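Local coordinates for phosphatidylethanolamine-binding protein, putative (Plasmodium falciparum, PDB 2R77) that probably binds phosphatidylethanolamine and may regulate protein kinase activity, at residues K26-I31 with Y199-I204; D38-N43 with M194-Y199; F86-V91 with I147-S152; Y95-R100 with K140-H145. All coordinates share one frame; numbering follows the deposited sequence.

Contact 1: K26-I31 with Y199-I204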
loop_
_atom_site.group_PDB
_atom_site.type_symbol
_atom_site.label_atom_id
_atom_site.label_comp_id
_atom_site.label_asym_id
_atom_site.label_seq_id
_atom_site.Cartn_x
_atom_site.Cartn_y
_atom_site.Cartn_z
ATOM N N LYS A 26 15.698 2.596 -2.989
ATOM C CA LYS A 26 16.271 3.052 -4.262
ATOM C C LYS A 26 16.563 1.904 -5.228
ATOM O O LYS A 26 16.435 2.067 -6.447
ATOM C CB LYS A 26 17.505 3.923 -4.021
ATOM C CG LYS A 26 17.152 5.267 -3.386
ATOM C CD LYS A 26 18.338 6.218 -3.279
ATOM C CE LYS A 26 17.842 7.643 -3.049
ATOM N NZ LYS A 26 18.906 8.608 -2.642
ATOM N N LYS A 27 16.902 0.737 -4.681
ATOM C CA LYS A 27 17.222 -0.443 -5.483
ATOM C C LYS A 27 16.077 -0.821 -6.450
ATOM O O LYS A 27 16.325 -1.157 -7.610
ATOM C CB LYS A 27 17.609 -1.628 -4.590
ATOM C CG LYS A 27 17.871 -2.916 -5.371
ATOM C CD LYS A 27 18.117 -4.107 -4.455
ATOM C CE LYS A 27 17.618 -5.402 -5.111
ATOM N NZ LYS A 27 18.208 -5.641 -6.467
ATOM N N ASP A 28 14.834 -0.767 -5.976
ATOM C CA ASP A 28 13.694 -1.042 -6.853
ATOM C C ASP A 28 13.017 0.239 -7.345
ATOM O O ASP A 28 11.901 0.182 -7.848
ATOM C CB ASP A 28 12.656 -1.932 -6.162
ATOM C CG ASP A 28 13.118 -3.361 -6.007
ATOM O OD1 ASP A 28 13.947 -3.808 -6.837
ATOM O OD2 ASP A 28 12.622 -4.045 -5.086
ATOM N N ARG A 29 13.698 1.374 -7.180
ATOM C CA ARG A 29 13.201 2.716 -7.567
ATOM C C ARG A 29 11.878 3.162 -6.903
ATOM O O ARG A 29 11.138 4.032 -7.412
ATOM C CB ARG A 29 13.181 2.876 -9.081
ATOM C CG ARG A 29 14.584 2.802 -9.668
ATOM C CD ARG A 29 14.563 2.970 -11.161
ATOM N NE ARG A 29 14.075 4.288 -11.576
ATOM C CZ ARG A 29 14.771 5.423 -11.499
ATOM N NH1 ARG A 29 14.231 6.557 -11.919
ATOM N NH2 ARG A 29 16.004 5.438 -11.023
ATOM N N ILE A 30 11.610 2.565 -5.741
ATOM C CA ILE A 30 10.531 3.036 -4.872
ATOM C C ILE A 30 10.696 4.526 -4.583
ATOM O O ILE A 30 9.718 5.268 -4.582
ATOM C CB ILE A 30 10.457 2.244 -3.581
ATOM C CG1 ILE A 30 10.371 0.723 -3.878
ATOM C CG2 ILE A 30 9.297 2.770 -2.721
ATOM C CD1 ILE A 30 9.294 0.316 -4.943
ATOM N N ILE A 31 11.936 4.944 -4.332
ATOM C CA ILE A 31 12.323 6.348 -4.539
ATOM C C ILE A 31 13.026 6.361 -5.893
ATOM O O ILE A 31 14.001 5.626 -6.049
ATOM C CB ILE A 31 13.334 6.843 -3.474
ATOM C CG1 ILE A 31 12.736 6.751 -2.067
ATOM C CG2 ILE A 31 13.810 8.280 -3.791
ATOM C CD1 ILE A 31 13.819 6.770 -0.980
ATOM N N TYR A 199 6.317 0.844 5.220
ATOM C CA TYR A 199 6.216 0.451 3.817
ATOM C C TYR A 199 6.773 -0.934 3.568
ATOM O O TYR A 199 7.826 -1.319 4.084
ATOM C CB TYR A 199 6.991 1.450 2.971
ATOM C CG TYR A 199 6.960 1.163 1.489
ATOM C CD1 TYR A 199 5.830 1.497 0.728
ATOM C CD2 TYR A 199 8.033 0.527 0.860
ATOM C CE1 TYR A 199 5.779 1.259 -0.657
ATOM C CE2 TYR A 199 7.991 0.269 -0.533
ATOM C CZ TYR A 199 6.864 0.642 -1.270
ATOM O OH TYR A 199 6.824 0.384 -2.625
ATOM N N ASN A 200 6.058 -1.677 2.746
ATOM C CA ASN A 200 6.603 -2.916 2.222
ATOM C C ASN A 200 6.104 -3.115 0.805
ATOM O O ASN A 200 5.093 -2.519 0.416
ATOM C CB ASN A 200 6.223 -4.114 3.107
ATOM C CG ASN A 200 7.328 -5.179 3.160
ATOM O OD1 ASN A 200 8.138 -5.331 2.216
ATOM N ND2 ASN A 200 7.382 -5.924 4.293
ATOM N N TRP A 201 6.803 -3.952 0.046
ATOM C CA TRP A 201 6.414 -4.187 -1.349
ATOM C C TRP A 201 6.862 -5.536 -1.861
ATOM O O TRP A 201 7.716 -6.177 -1.274
ATOM C CB TRP A 201 6.924 -3.073 -2.265
ATOM C CG TRP A 201 8.424 -3.139 -2.589
ATOM C CD1 TRP A 201 8.996 -3.446 -3.810
ATOM C CD2 TRP A 201 9.515 -2.851 -1.691
ATOM N NE1 TRP A 201 10.384 -3.391 -3.707
ATOM C CE2 TRP A 201 10.721 -3.017 -2.424
ATOM C CE3 TRP A 201 9.589 -2.468 -0.336
ATOM C CZ2 TRP A 201 11.999 -2.813 -1.838
ATOM C CZ3 TRP A 201 10.882 -2.263 0.243
ATOM C CH2 TRP A 201 12.051 -2.433 -0.520
ATOM N N CYS A 202 6.242 -5.960 -2.962
ATOM C CA CYS A 202 6.703 -7.150 -3.674
ATOM C C CYS A 202 6.578 -6.810 -5.148
ATOM O O CYS A 202 6.141 -5.708 -5.496
ATOM C CB CYS A 202 5.855 -8.395 -3.311
ATOM S SG CYS A 202 4.042 -8.133 -3.690
ATOM N N GLN A 203 6.989 -7.734 -6.012
ATOM C CA GLN A 203 6.889 -7.523 -7.457
ATOM C C GLN A 203 6.111 -8.683 -8.076
ATOM O O GLN A 203 6.393 -9.842 -7.808
ATOM C CB GLN A 203 8.273 -7.419 -8.085
ATOM C CG GLN A 203 9.016 -6.210 -7.589
ATOM C CD GLN A 203 10.364 -6.067 -8.264
ATOM O OE1 GLN A 203 10.470 -5.526 -9.366
ATOM N NE2 GLN A 203 11.411 -6.559 -7.601
ATOM N N ILE A 204 5.088 -8.354 -8.853
ATOM C CA ILE A 204 4.231 -9.358 -9.471
ATOM C C ILE A 204 4.051 -9.038 -10.952
ATOM O O ILE A 204 3.763 -7.888 -11.302
ATOM C CB ILE A 204 2.831 -9.409 -8.752
ATOM C CG1 ILE A 204 3.002 -9.630 -7.242
ATOM C CG2 ILE A 204 1.942 -10.512 -9.352
ATOM C CD1 ILE A 204 1.676 -9.626 -6.442
HETATM O O HOH W 1 14.495 -6.195 -7.196
#
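W201 carries its indole between its own backbone N and carbonyl carbon (chi1 76°), and D28 swings its carboxylate away from its carbonyl carbon (chi1 -72°), which brings the indole N-H to the acid. NE1 of W201 donates to OD2 of D28 at 2.7 Å, with the oxygen close to the ring plane and receiving the bond on its anti lone pair. OD2 thus meets the indole at its N-H edge, the carboxylate plane turned 84° from the ring. The other oxygen, OD1 of D28, accepts from a water 2.5 Å away, and that water accepts a hydrogen bond from NE2 of Q203, which also donates to G59 O. I30 covers one face of the same indole: its CD1 lies 4.1 Å from the centroid of the five-membered ring of W201, a CH-pi contact. The branch methyl CG2 of I30 instead reaches CZ of Y199 at 3.5 Å, while the Y199 hydroxyl is hydrogen-bonded to S148. The turn between helices 22-27 and 30-33 is thereby fixed against strand 196-201, an outermost strand of the five-stranded sheet, with L25 of helix 22-27 packing on both Y199 and W201.

Contact 2: D38-N43 with M194-Y199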
loop_
_atom_site.group_PDB
_atom_site.type_symbol
_atom_site.label_atom_id
_atom_site.label_comp_id
_atom_site.label_asym_id
_atom_site.label_seq_id
_atom_site.Cartn_x
_atom_site.Cartn_y
_atom_site.Cartn_z
ATOM N N ASP A 38 14.270 10.963 -0.531
ATOM C CA ASP A 38 14.692 10.245 0.671
ATOM C C ASP A 38 14.303 10.929 1.981
ATOM O O ASP A 38 14.787 10.541 3.041
ATOM C CB ASP A 38 16.194 9.904 0.628
ATOM C CG ASP A 38 17.098 11.131 0.670
ATOM O OD1 ASP A 38 16.610 12.285 0.656
ATOM O OD2 ASP A 38 18.330 10.919 0.710
ATOM N N LYS A 39 13.421 11.923 1.915
ATOM C CA LYS A 39 12.955 12.617 3.120
ATOM C C LYS A 39 11.725 11.893 3.670
ATOM O O LYS A 39 10.696 12.504 3.971
ATOM C CB LYS A 39 12.654 14.101 2.852
ATOM N N ILE A 40 11.838 10.575 3.742
ATOM C CA ILE A 40 10.807 9.717 4.319
ATOM C C ILE A 40 11.388 9.085 5.577
ATOM O O ILE A 40 12.557 8.664 5.600
ATOM C CB ILE A 40 10.272 8.660 3.303
ATOM C CG1 ILE A 40 9.141 7.832 3.928
ATOM C CG2 ILE A 40 11.405 7.755 2.739
ATOM C CD1 ILE A 40 8.118 7.328 2.957
ATOM N N ASP A 41 10.584 9.031 6.629
ATOM C CA ASP A 41 11.086 8.544 7.891
ATOM C C ASP A 41 10.209 7.412 8.413
ATOM O O ASP A 41 9.297 7.621 9.220
ATOM C CB ASP A 41 11.190 9.708 8.882
ATOM C CG ASP A 41 11.687 9.278 10.236
ATOM O OD1 ASP A 41 12.710 8.559 10.298
ATOM O OD2 ASP A 41 11.050 9.675 11.240
ATOM N N LEU A 42 10.492 6.219 7.912
ATOM C CA LEU A 42 9.749 5.014 8.276
ATOM C C LEU A 42 10.103 4.562 9.693
ATOM O O LEU A 42 11.281 4.441 10.034
ATOM C CB LEU A 42 10.062 3.913 7.270
ATOM C CG LEU A 42 9.760 4.260 5.804
ATOM C CD1 LEU A 42 10.105 3.066 4.953
ATOM C CD2 LEU A 42 8.299 4.674 5.618
ATOM N N ASN A 43 9.086 4.316 10.513
ATOM C CA ASN A 43 9.322 3.885 11.900
ATOM C C ASN A 43 8.468 2.717 12.388
ATOM O O ASN A 43 8.478 2.395 13.573
ATOM C CB ASN A 43 9.222 5.086 12.872
ATOM C CG ASN A 43 7.817 5.676 12.959
ATOM O OD1 ASN A 43 6.831 5.012 12.670
ATOM N ND2 ASN A 43 7.727 6.944 13.372
ATOM N N MET A 194 -0.934 13.454 6.934
ATOM C CA MET A 194 -0.587 12.133 7.438
ATOM C C MET A 194 0.881 11.831 7.175
ATOM O O MET A 194 1.337 11.816 6.022
ATOM C CB MET A 194 -1.433 11.048 6.735
ATOM C CG MET A 194 -2.910 11.245 6.757
ATOM S SD MET A 194 -3.766 9.712 6.276
ATOM C CE MET A 194 -3.444 9.670 4.512
ATOM N N LYS A 195 1.631 11.575 8.241
ATOM C CA LYS A 195 2.986 11.107 8.101
ATOM C C LYS A 195 2.953 9.704 7.505
ATOM O O LYS A 195 2.176 8.860 7.962
ATOM C CB LYS A 195 3.663 11.081 9.478
ATOM C CG LYS A 195 5.111 10.667 9.470
ATOM C CD LYS A 195 5.718 10.560 10.871
ATOM C CE LYS A 195 7.197 10.166 10.771
ATOM N NZ LYS A 195 7.872 9.972 12.092
ATOM N N ILE A 196 3.792 9.458 6.501
ATOM C CA ILE A 196 4.020 8.091 6.039
ATOM C C ILE A 196 5.013 7.406 6.984
ATOM O O ILE A 196 6.130 7.913 7.211
ATOM C CB ILE A 196 4.454 8.029 4.546
ATOM C CG1 ILE A 196 3.302 8.557 3.674
ATOM C CG2 ILE A 196 4.900 6.611 4.203
ATOM C CD1 ILE A 196 3.604 8.759 2.210
ATOM N N VAL A 197 4.582 6.299 7.592
ATOM C CA VAL A 197 5.397 5.661 8.666
ATOM C C VAL A 197 5.871 4.229 8.416
ATOM O O VAL A 197 6.774 3.749 9.089
ATOM C CB VAL A 197 4.704 5.770 10.082
ATOM C CG1 VAL A 197 4.508 7.241 10.493
ATOM C CG2 VAL A 197 3.374 5.047 10.100
ATOM N N GLY A 198 5.304 3.536 7.431
ATOM C CA GLY A 198 5.751 2.170 7.146
ATOM C C GLY A 198 5.539 1.803 5.689
ATOM O O GLY A 198 4.695 2.397 4.998
ATOM N N TYR A 199 6.317 0.844 5.220
ATOM C CA TYR A 199 6.216 0.451 3.817
ATOM C C TYR A 199 6.773 -0.934 3.568
ATOM O O TYR A 199 7.826 -1.319 4.084
ATOM C CB TYR A 199 6.991 1.450 2.971
ATOM C CG TYR A 199 6.960 1.163 1.489
ATOM C CD1 TYR A 199 5.830 1.497 0.728
ATOM C CD2 TYR A 199 8.033 0.527 0.860
ATOM C CE1 TYR A 199 5.779 1.259 -0.657
ATOM C CE2 TYR A 199 7.991 0.269 -0.533
ATOM C CZ TYR A 199 6.864 0.642 -1.270
ATOM O OH TYR A 199 6.824 0.384 -2.625
HETATM O O HOH W 2 7.810 10.006 6.811
#
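A classic beta bulge in strand 196-201, where V197 and G198 both face I151 of strand 148-155, meets the loop D38-N43 through L42 and N43. The backbone N of N43 donates to the carbonyl O of V197 at 2.8 Å, and CA of L42 adds a CA-H...O contact to the same oxygen at 3.3 Å. Next to this bond, a water bridges the two backbones: it accepts from N of D41 and donates to O of I196, 2.7 Å away. The loop runs at a steep angle to the strand, 78° between end-to-end directions, and its attachment lies on the outermost strand of the five-stranded antiparallel sheet, on the way from helix 30-33 to strand 46-49 of the three-stranded sheet. Apolar groups fill one side. I40, with CG1 anti to the backbone N (chi1 -177°), sends CD1 across to CG2 of I196 at 3.5 Å. L42 splits its two methyls: CD2 lies 3.7 Å from N of G198, beside the bulge, whereas the L42 and Y199 side chains lie side by side, CD1 of L42 touching CB of Y199 at 4.0 Å. F35 packs on both I40 and I196. On the solvent-exposed side, the fully extended chain of K195 carries NZ to OD2 of D41, a salt bridge whose hydrogen bond, at 3.3 Å, is weak.

Contact 3: F86-V91 with I147-S152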
loop_
_atom_site.group_PDB
_atom_site.type_symbol
_atom_site.label_atom_id
_atom_site.label_comp_id
_atom_site.label_asym_id
_atom_site.label_seq_id
_atom_site.Cartn_x
_atom_site.Cartn_y
_atom_site.Cartn_z
ATOM N N PHE A 86 -3.368 4.020 12.314
ATOM C CA PHE A 86 -2.744 3.686 11.035
ATOM C C PHE A 86 -3.807 3.667 9.940
ATOM O O PHE A 86 -4.972 3.261 10.160
ATOM C CB PHE A 86 -2.060 2.318 11.070
ATOM C CG PHE A 86 -0.860 2.248 11.975
ATOM C CD1 PHE A 86 0.005 3.328 12.077
ATOM C CD2 PHE A 86 -0.583 1.094 12.678
ATOM C CE1 PHE A 86 1.133 3.276 12.884
ATOM C CE2 PHE A 86 0.546 1.027 13.510
ATOM C CZ PHE A 86 1.400 2.121 13.604
ATOM N N VAL A 87 -3.391 4.129 8.759
ATOM C CA VAL A 87 -4.115 3.895 7.522
ATOM C C VAL A 87 -3.205 3.013 6.688
ATOM O O VAL A 87 -2.015 3.289 6.565
ATOM C CB VAL A 87 -4.396 5.186 6.759
ATOM C CG1 VAL A 87 -5.192 4.881 5.479
ATOM C CG2 VAL A 87 -5.162 6.167 7.662
ATOM N N LEU A 88 -3.776 1.934 6.162
ATOM C CA LEU A 88 -3.060 1.021 5.266
ATOM C C LEU A 88 -3.612 1.181 3.856
ATOM O O LEU A 88 -4.821 1.114 3.654
ATOM C CB LEU A 88 -3.210 -0.455 5.716
ATOM C CG LEU A 88 -2.509 -1.555 4.897
ATOM C CD1 LEU A 88 -2.338 -2.847 5.681
ATOM C CD2 LEU A 88 -3.331 -1.835 3.648
ATOM N N PHE A 89 -2.701 1.378 2.905
ATOM C CA PHE A 89 -3.061 1.420 1.482
ATOM C C PHE A 89 -2.381 0.215 0.806
ATOM O O PHE A 89 -1.191 -0.036 1.038
ATOM C CB PHE A 89 -2.437 2.646 0.794
ATOM C CG PHE A 89 -2.945 3.992 1.281
ATOM C CD1 PHE A 89 -3.897 4.701 0.526
ATOM C CD2 PHE A 89 -2.439 4.577 2.447
ATOM C CE1 PHE A 89 -4.340 5.955 0.924
ATOM C CE2 PHE A 89 -2.899 5.854 2.860
ATOM C CZ PHE A 89 -3.867 6.529 2.099
ATOM N N MET A 90 -3.088 -0.489 -0.077
ATOM C CA MET A 90 -2.373 -1.321 -1.049
ATOM C C MET A 90 -2.573 -0.667 -2.389
ATOM O O MET A 90 -3.712 -0.408 -2.775
ATOM C CB MET A 90 -2.886 -2.764 -1.141
ATOM C CG MET A 90 -1.927 -3.621 -2.016
ATOM S SD MET A 90 -2.364 -5.386 -2.127
ATOM C CE MET A 90 -3.328 -5.496 -3.651
ATOM N N VAL A 91 -1.463 -0.400 -3.084
ATOM C CA VAL A 91 -1.499 0.310 -4.372
ATOM C C VAL A 91 -0.550 -0.303 -5.373
ATOM O O VAL A 91 0.550 -0.760 -5.023
ATOM C CB VAL A 91 -1.153 1.833 -4.271
ATOM C CG1 VAL A 91 -2.120 2.562 -3.346
ATOM C CG2 VAL A 91 0.320 2.051 -3.837
ATOM N N ILE A 147 3.827 -3.910 -6.315
ATOM C CA ILE A 147 2.635 -3.878 -5.451
ATOM C C ILE A 147 3.069 -3.445 -4.043
ATOM O O ILE A 147 3.913 -4.080 -3.413
ATOM C CB ILE A 147 1.899 -5.267 -5.437
ATOM C CG1 ILE A 147 1.393 -5.621 -6.855
ATOM C CG2 ILE A 147 0.717 -5.249 -4.468
ATOM C CD1 ILE A 147 0.555 -4.525 -7.515
ATOM N N SER A 148 2.464 -2.351 -3.578
ATOM C CA SER A 148 2.953 -1.583 -2.436
ATOM C C SER A 148 1.980 -1.519 -1.268
ATOM O O SER A 148 0.781 -1.355 -1.477
ATOM C CB SER A 148 3.274 -0.170 -2.921
ATOM O OG SER A 148 4.456 -0.189 -3.714
ATOM N N PHE A 149 2.508 -1.655 -0.039
ATOM C CA PHE A 149 1.702 -1.491 1.165
ATOM C C PHE A 149 2.283 -0.302 1.910
ATOM O O PHE A 149 3.457 -0.327 2.305
ATOM C CB PHE A 149 1.754 -2.757 2.037
ATOM C CG PHE A 149 1.059 -3.950 1.408
ATOM C CD1 PHE A 149 -0.270 -4.229 1.704
ATOM C CD2 PHE A 149 1.738 -4.763 0.500
ATOM C CE1 PHE A 149 -0.907 -5.336 1.148
ATOM C CE2 PHE A 149 1.083 -5.871 -0.088
ATOM C CZ PHE A 149 -0.239 -6.141 0.236
ATOM N N ILE A 150 1.497 0.758 2.009
ATOM C CA ILE A 150 1.950 2.018 2.589
ATOM C C ILE A 150 1.135 2.267 3.843
ATOM O O ILE A 150 -0.098 2.235 3.800
ATOM C CB ILE A 150 1.789 3.181 1.601
ATOM C CG1 ILE A 150 2.559 2.888 0.289
ATOM C CG2 ILE A 150 2.262 4.510 2.221
ATOM C CD1 ILE A 150 2.226 3.842 -0.842
ATOM N N ILE A 151 1.815 2.547 4.948
ATOM C CA ILE A 151 1.141 2.859 6.201
ATOM C C ILE A 151 1.345 4.345 6.500
ATOM O O ILE A 151 2.474 4.835 6.463
ATOM C CB ILE A 151 1.734 2.007 7.372
ATOM C CG1 ILE A 151 1.851 0.520 6.984
ATOM C CG2 ILE A 151 0.920 2.195 8.629
ATOM C CD1 ILE A 151 0.579 -0.081 6.363
ATOM N N SER A 152 0.259 5.047 6.805
ATOM C CA SER A 152 0.354 6.460 7.212
ATOM C C SER A 152 -0.389 6.659 8.532
ATOM O O SER A 152 -1.098 5.757 8.977
ATOM C CB SER A 152 -0.167 7.380 6.113
ATOM O OG SER A 152 -1.578 7.282 5.952
#
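M90 and F149 meet side by side as a non-hydrogen-bonded pair within an antiparallel beta ladder, which joins strands 84-95 and 148-155 in the core of the five-stranded sheet. CG of M90 sits over one face of the F149 ring, 3.9 Å from its centroid, in a CH-pi contact. Beyond it the thioether makes a Met-aromatic contact, SD of M90 approaching CZ of F149 obliquely at 3.3 Å. Both groups rise on the same side of the sheet as L88 and I151: with CG1 beside its backbone N (chi1 -48°), I151 brings its CD1 to 3.7 Å from CG of L88. The other side holds V87, F89 and V91 with S152, I150 and S148, where V185 of helix 185-191 packs on F89 and I150. What sets these pairs in place is the backbone. V87 with S152, F89 with I150 and V91 with S148 each exchange two N-H...O bonds, as between N of F89 and O of I150 at 2.9 Å. Strand 104-114 bonds to the far side of 84-95, and 196-201 to that of 148-155. The hydroxyl of S152 is buried without a polar partner in the model; its OG lies in the plane of the F89 ring, 3.7 Å from CE2 at the ring edge.

Contact 4: Y95-R100 with K140-H145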
loop_
_atom_site.group_PDB
_atom_site.type_symbol
_atom_site.label_atom_id
_atom_site.label_comp_id
_atom_site.label_asym_id
_atom_site.label_seq_id
_atom_site.Cartn_x
_atom_site.Cartn_y
_atom_site.Cartn_z
ATOM N N TYR A 95 0.637 1.098 -13.086
ATOM C CA TYR A 95 -0.585 0.914 -13.872
ATOM C C TYR A 95 -0.636 1.945 -15.006
ATOM O O TYR A 95 -0.592 3.144 -14.745
ATOM C CB TYR A 95 -1.807 1.056 -12.978
ATOM C CG TYR A 95 -3.079 1.039 -13.764
ATOM C CD1 TYR A 95 -3.576 -0.155 -14.277
ATOM C CD2 TYR A 95 -3.767 2.215 -14.020
ATOM C CE1 TYR A 95 -4.767 -0.187 -15.028
ATOM C CE2 TYR A 95 -4.939 2.212 -14.781
ATOM C CZ TYR A 95 -5.439 0.989 -15.277
ATOM O OH TYR A 95 -6.612 0.946 -16.032
ATOM N N PRO A 96 -0.803 1.485 -16.265
ATOM C CA PRO A 96 -1.036 0.110 -16.714
ATOM C C PRO A 96 0.192 -0.807 -16.784
ATOM O O PRO A 96 0.038 -2.052 -16.773
ATOM C CB PRO A 96 -1.583 0.297 -18.134
ATOM C CG PRO A 96 -0.953 1.532 -18.627
ATOM C CD PRO A 96 -0.796 2.436 -17.395
ATOM N N SER A 97 1.391 -0.223 -16.857
ATOM C CA SER A 97 2.589 -1.045 -17.027
ATOM C C SER A 97 3.792 -0.535 -16.264
ATOM O O SER A 97 3.997 0.668 -16.190
ATOM C CB SER A 97 2.950 -1.119 -18.520
ATOM O OG SER A 97 4.100 -1.919 -18.775
ATOM N N ARG A 98 4.594 -1.471 -15.746
ATOM C CA ARG A 98 5.932 -1.179 -15.192
ATOM C C ARG A 98 6.888 -0.607 -16.280
ATOM O O ARG A 98 7.816 0.166 -15.989
ATOM C CB ARG A 98 6.506 -2.471 -14.617
ATOM C CG ARG A 98 7.986 -2.413 -14.148
ATOM C CD ARG A 98 8.140 -1.458 -12.957
ATOM N NE ARG A 98 9.542 -1.367 -12.500
ATOM C CZ ARG A 98 10.154 -2.269 -11.723
ATOM N NH1 ARG A 98 11.425 -2.053 -11.387
ATOM N NH2 ARG A 98 9.529 -3.379 -11.255
ATOM N N LEU A 99 6.613 -0.983 -17.522
ATOM C CA LEU A 99 7.559 -0.860 -18.618
ATOM C C LEU A 99 7.418 0.413 -19.434
ATOM O O LEU A 99 8.272 0.689 -20.284
ATOM C CB LEU A 99 7.389 -2.062 -19.536
ATOM C CG LEU A 99 7.485 -3.449 -18.902
ATOM C CD1 LEU A 99 7.460 -4.496 -19.988
ATOM C CD2 LEU A 99 8.763 -3.556 -18.098
ATOM N N ARG A 100 6.362 1.184 -19.151
ATOM C CA ARG A 100 6.031 2.418 -19.867
ATOM C C ARG A 100 6.001 3.605 -18.881
ATOM O O ARG A 100 5.551 3.464 -17.732
ATOM C CB ARG A 100 4.662 2.303 -20.564
ATOM C CG ARG A 100 4.545 1.177 -21.600
ATOM C CD ARG A 100 5.311 1.508 -22.873
ATOM N NE ARG A 100 5.052 0.541 -23.957
ATOM C CZ ARG A 100 5.641 0.612 -25.151
ATOM N NH1 ARG A 100 6.493 1.608 -25.393
ATOM N NH2 ARG A 100 5.380 -0.295 -26.102
ATOM N N LYS A 140 -1.146 -9.315 -18.239
ATOM C CA LYS A 140 0.045 -10.037 -18.680
ATOM C C LYS A 140 0.933 -9.209 -19.644
ATOM O O LYS A 140 0.448 -8.455 -20.487
ATOM C CB LYS A 140 -0.326 -11.393 -19.306
ATOM C CG LYS A 140 -0.868 -12.444 -18.276
ATOM C CD LYS A 140 -1.130 -13.843 -18.886
ATOM C CE LYS A 140 -2.271 -13.861 -19.933
ATOM N NZ LYS A 140 -3.626 -13.342 -19.511
ATOM N N GLY A 141 2.239 -9.327 -19.463
ATOM C CA GLY A 141 3.217 -8.666 -20.353
ATOM C C GLY A 141 3.366 -7.177 -20.091
ATOM O O GLY A 141 3.662 -6.399 -21.010
ATOM N N THR A 142 3.152 -6.765 -18.831
ATOM C CA THR A 142 3.319 -5.361 -18.433
ATOM C C THR A 142 4.357 -5.212 -17.299
ATOM O O THR A 142 4.262 -4.290 -16.458
ATOM C CB THR A 142 1.948 -4.680 -18.063
ATOM O OG1 THR A 142 1.386 -5.327 -16.907
ATOM C CG2 THR A 142 0.943 -4.742 -19.272
ATOM N N GLY A 143 5.342 -6.117 -17.297
ATOM C CA GLY A 143 6.460 -6.079 -16.369
ATOM C C GLY A 143 6.080 -6.450 -14.939
ATOM O O GLY A 143 4.952 -6.879 -14.664
ATOM N N LEU A 144 7.051 -6.290 -14.037
ATOM C CA LEU A 144 6.884 -6.587 -12.617
ATOM C C LEU A 144 6.303 -5.361 -11.887
ATOM O O LEU A 144 6.984 -4.336 -11.681
ATOM C CB LEU A 144 8.243 -6.950 -12.015
ATOM C CG LEU A 144 8.757 -8.334 -12.419
ATOM C CD1 LEU A 144 10.261 -8.431 -12.159
ATOM C CD2 LEU A 144 8.013 -9.522 -11.750
ATOM N N HIS A 145 5.008 -5.422 -11.576
ATOM C CA HIS A 145 4.385 -4.333 -10.831
ATOM C C HIS A 145 4.854 -4.343 -9.366
ATOM O O HIS A 145 4.856 -5.392 -8.727
ATOM C CB HIS A 145 2.865 -4.437 -10.908
ATOM C CG HIS A 145 2.303 -4.265 -12.287
ATOM N ND1 HIS A 145 1.133 -3.571 -12.534
ATOM C CD2 HIS A 145 2.706 -4.768 -13.484
ATOM C CE1 HIS A 145 0.879 -3.598 -13.840
ATOM N NE2 HIS A 145 1.824 -4.314 -14.432
#
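The carbonyl O of T142 is gripped from the segment Y95-R100 by the backbone N of R98 at 2.9 Å, the donor standing 29° out of the carbonyl plane. The hydroxyl of S97 also lies near this oxygen, but its more definite role is as acceptor: OG of S97 takes the backbone N-H of L99 at 3.0 Å, an ST turn. Two residues further along, O of L144 receives NH2 of R98 at 2.8 Å, almost exactly in the guanidinium plane and nearly straight at 162°. A bend at chi2 (65°) folds the R98 chain back over this carbonyl, with CG and CD of the arginine also close to it, and the same NH2 is bonded to Q203 as well. G143 packs against this turn, its CA 4.0 Å from CB of R98 and against the isobutyl group of L99. Beside the cis-proline P96, the H145 imidazole presents its edge to the carbonyl, CE1 lying 3.4 Å from O of P96. NE2 of H145 donates to OG1 of T142 at 2.7 Å, and ND1 is held by D92. That bond links the family's DPDxP and GxHR motifs, which in relatives border the ligand pocket. The contact thus ties the loop after strand 84-95 to the one leading into strand 148-155, where H145 also bonds through its backbone to I204, which follows strand 196-201.

Contact 3 forms the core, every residue buried and the two strands zipped by paired backbone bonds with apolar and Met-aromatic packing on the faces. Contacts 1 and 2 both use strand 196-201, share Y199 and lie on the outer side of strand 148-155; the first is buried and combines an indole-carboxylate bond with CH-pi packing, the second is partly buried and has a surface salt bridge with a weak hydrogen bond. Y199 links both to contact 3 through S148. Contact 4, partly buried and between loops, relies mainly on backbone carbonyls as acceptors; it meets contact 1 through R98 with Q203 and H145 with I204, but its centre lies about 26 Å from that of contact 2.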